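Local coordinates for protein tannase (Lactobacillus plantarum, PDB 3WA7) that hydrolyses the galloyl ester bonds of tannins, as a tannase of the alpha/beta-hydrolase superfamily, at residues Glu217-Gly222 and Thr422-Pro427. Sequence-based numbering, arbitrary orientation.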
loop_
_atom_site.group_PDB
_atom_site.type_symbol
_atom_site.label_atom_id
_atom_site.label_comp_id
_atom_site.label_asym_id
_atom_site.label_seq_id
_atom_site.Cartn_x
_atom_site.Cartn_y
_atom_site.Cartn_z
ATOM N N GLU A 217 2.764 3.814 -18.972
ATOM C CA GLU A 217 2.732 3.975 -20.416
ATOM C C GLU A 217 3.058 2.686 -21.160
ATOM O O GLU A 217 2.590 2.480 -22.278
ATOM C CB GLU A 217 3.658 5.114 -20.839
ATOM C CG GLU A 217 3.210 6.454 -20.276
ATOM C CD GLU A 217 1.708 6.662 -20.406
ATOM O OE1 GLU A 217 1.175 6.513 -21.526
ATOM O OE2 GLU A 217 1.054 6.977 -19.392
ATOM N N TRP A 218 3.863 1.816 -20.557
ATOM C CA TRP A 218 4.142 0.540 -21.198
ATOM C C TRP A 218 2.788 -0.160 -21.320
ATOM O O TRP A 218 2.481 -0.792 -22.331
ATOM C CB TRP A 218 5.067 -0.326 -20.340
ATOM C CG TRP A 218 5.047 -1.773 -20.761
ATOM C CD1 TRP A 218 5.679 -2.324 -21.842
ATOM C CD2 TRP A 218 4.284 -2.827 -20.162
ATOM N NE1 TRP A 218 5.349 -3.656 -21.955
ATOM C CE2 TRP A 218 4.493 -3.989 -20.937
ATOM C CE3 TRP A 218 3.436 -2.899 -19.047
ATOM C CZ2 TRP A 218 3.886 -5.213 -20.634
ATOM C CZ3 TRP A 218 2.830 -4.120 -18.745
ATOM C CH2 TRP A 218 3.060 -5.259 -19.538
ATOM N N GLN A 219 1.973 -0.024 -20.279
ATOM C CA GLN A 219 0.662 -0.656 -20.260
ATOM C C GLN A 219 -0.415 0.027 -21.100
ATOM O O GLN A 219 -1.147 -0.640 -21.837
ATOM C CB GLN A 219 0.164 -0.772 -18.821
ATOM C CG GLN A 219 -1.185 -1.476 -18.695
ATOM C CD GLN A 219 -1.534 -1.783 -17.255
ATOM O OE1 GLN A 219 -0.726 -2.352 -16.523
ATOM N NE2 GLN A 219 -2.743 -1.416 -16.842
ATOM N N PHE A 220 -0.503 1.351 -21.017
ATOM C CA PHE A 220 -1.558 2.062 -21.737
ATOM C C PHE A 220 -1.212 2.829 -23.008
ATOM O O PHE A 220 -2.077 3.495 -23.574
ATOM C CB PHE A 220 -2.295 2.995 -20.765
ATOM C CG PHE A 220 -3.161 2.269 -19.768
ATOM C CD1 PHE A 220 -2.874 2.314 -18.404
ATOM C CD2 PHE A 220 -4.274 1.548 -20.193
ATOM C CE1 PHE A 220 -3.689 1.651 -17.477
ATOM C CE2 PHE A 220 -5.093 0.882 -19.274
ATOM C CZ PHE A 220 -4.798 0.936 -17.915
ATOM N N ASN A 221 0.030 2.745 -23.472
ATOM C CA ASN A 221 0.380 3.448 -24.699
ATOM C C ASN A 221 -0.535 2.948 -25.811
ATOM O O ASN A 221 -0.777 1.746 -25.929
ATOM C CB ASN A 221 1.839 3.196 -25.077
ATOM C CG ASN A 221 2.207 3.823 -26.405
ATOM O OD1 ASN A 221 2.324 3.134 -27.420
ATOM N ND2 ASN A 221 2.378 5.144 -26.410
ATOM N N GLY A 222 -1.047 3.867 -26.622
ATOM C CA GLY A 222 -1.937 3.471 -27.700
ATOM C C GLY A 222 -3.393 3.717 -27.349
ATOM O O GLY A 222 -4.251 3.779 -28.229
ATOM N N THR A 422 -2.389 2.182 -11.115
ATOM C CA THR A 422 -0.982 2.009 -11.444
ATOM C C THR A 422 -0.919 0.742 -12.290
ATOM O O THR A 422 -1.815 -0.098 -12.220
ATOM C CB THR A 422 -0.092 1.875 -10.178
ATOM O OG1 THR A 422 1.284 2.036 -10.549
ATOM C CG2 THR A 422 -0.282 0.519 -9.511
ATOM N N SER A 423 0.117 0.610 -13.105
ATOM C CA SER A 423 0.250 -0.566 -13.958
ATOM C C SER A 423 0.356 -1.863 -13.169
ATOM O O SER A 423 0.893 -1.888 -12.060
ATOM C CB SER A 423 1.485 -0.439 -14.853
ATOM O OG SER A 423 1.731 -1.657 -15.539
ATOM N N PHE A 424 -0.161 -2.939 -13.755
ATOM C CA PHE A 424 -0.099 -4.261 -13.143
ATOM C C PHE A 424 1.367 -4.637 -12.966
ATOM O O PHE A 424 1.711 -5.424 -12.091
ATOM C CB PHE A 424 -0.770 -5.296 -14.049
ATOM C CG PHE A 424 -2.229 -5.042 -14.276
ATOM C CD1 PHE A 424 -2.728 -4.882 -15.566
ATOM C CD2 PHE A 424 -3.107 -4.964 -13.198
ATOM C CE1 PHE A 424 -4.088 -4.646 -15.779
ATOM C CE2 PHE A 424 -4.464 -4.729 -13.398
ATOM C CZ PHE A 424 -4.957 -4.571 -14.690
ATOM N N ALA A 425 2.224 -4.067 -13.811
ATOM C CA ALA A 425 3.657 -4.348 -13.751
ATOM C C ALA A 425 4.268 -3.987 -12.403
ATOM O O ALA A 425 5.198 -4.645 -11.943
ATOM C CB ALA A 425 4.382 -3.593 -14.860
ATOM N N ILE A 426 3.746 -2.936 -11.775
ATOM C CA ILE A 426 4.257 -2.486 -10.487
ATOM C C ILE A 426 4.157 -3.553 -9.384
ATOM O O ILE A 426 5.165 -3.908 -8.775
ATOM C CB ILE A 426 3.554 -1.169 -10.060
ATOM C CG1 ILE A 426 3.990 -0.033 -10.995
ATOM C CG2 ILE A 426 3.881 -0.829 -8.613
ATOM C CD1 ILE A 426 5.493 0.262 -10.973
ATOM N N PRO A 427 2.948 -4.071 -9.101
ATOM C CA PRO A 427 2.894 -5.094 -8.050
ATOM C C PRO A 427 3.582 -6.398 -8.479
ATOM O O PRO A 427 4.112 -7.136 -7.648
ATOM C CB PRO A 427 1.393 -5.268 -7.804
ATOM C CG PRO A 427 0.785 -4.911 -9.132
ATOM C CD PRO A 427 1.595 -3.706 -9.554
HETATM O O HOH W 1 -3.431 -1.399 -14.023
#
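Gln219 reaches Ser423 and Phe424 with its chain stretched out, CG anti to the backbone N (chi1 -178°) and the links beyond it extended. Ser423 OG is likewise anti to its own N, which points it at the glutamine's carbonyl oxygen. Gln219 OE1 takes two bonds here. The hydroxyl Ser423 OG donates to Gln219 OE1 at 2.7 Å from above the amide plane, 41° out of it, whereas Phe424 N, 2.9 Å from the same OE1, lies in that plane on a lone pair. Ser423 OG is at the same time an acceptor: Ala425 N gives it a 3.0 Å bond that caps the turn leading into helix 425-436. At the other end of the amide, Gln219 NE2 donates to a water 2.9 Å away, and the water, over the centre of the Phe424 ring, in turn donates a hydrogen bond to Thr422 O. That ring lies nearly parallel to the amide, their planes 18° apart, with Phe424 CD1 3.4 Å from Gln219 OE1. An alanine at Gln219 would probably leave Ser423 OG and Phe424 N without their shared acceptor and the water without its donor. Beside Ser423, Trp218 turns the edge of its indole to OG and packs CZ3 against Ala425 CB, while its NE1 is bonded to Gly288 O. Phe424 lies near, without touching, the probable Ser163-His451-Asp419 triad. The buried contact ties the C-terminal end of helix 209-220, beside Leu336 of helix 332-339, to helix 425-436, which connects strands 410-414 and 440-444 at one side of the alpha/beta-hydrolase sheet.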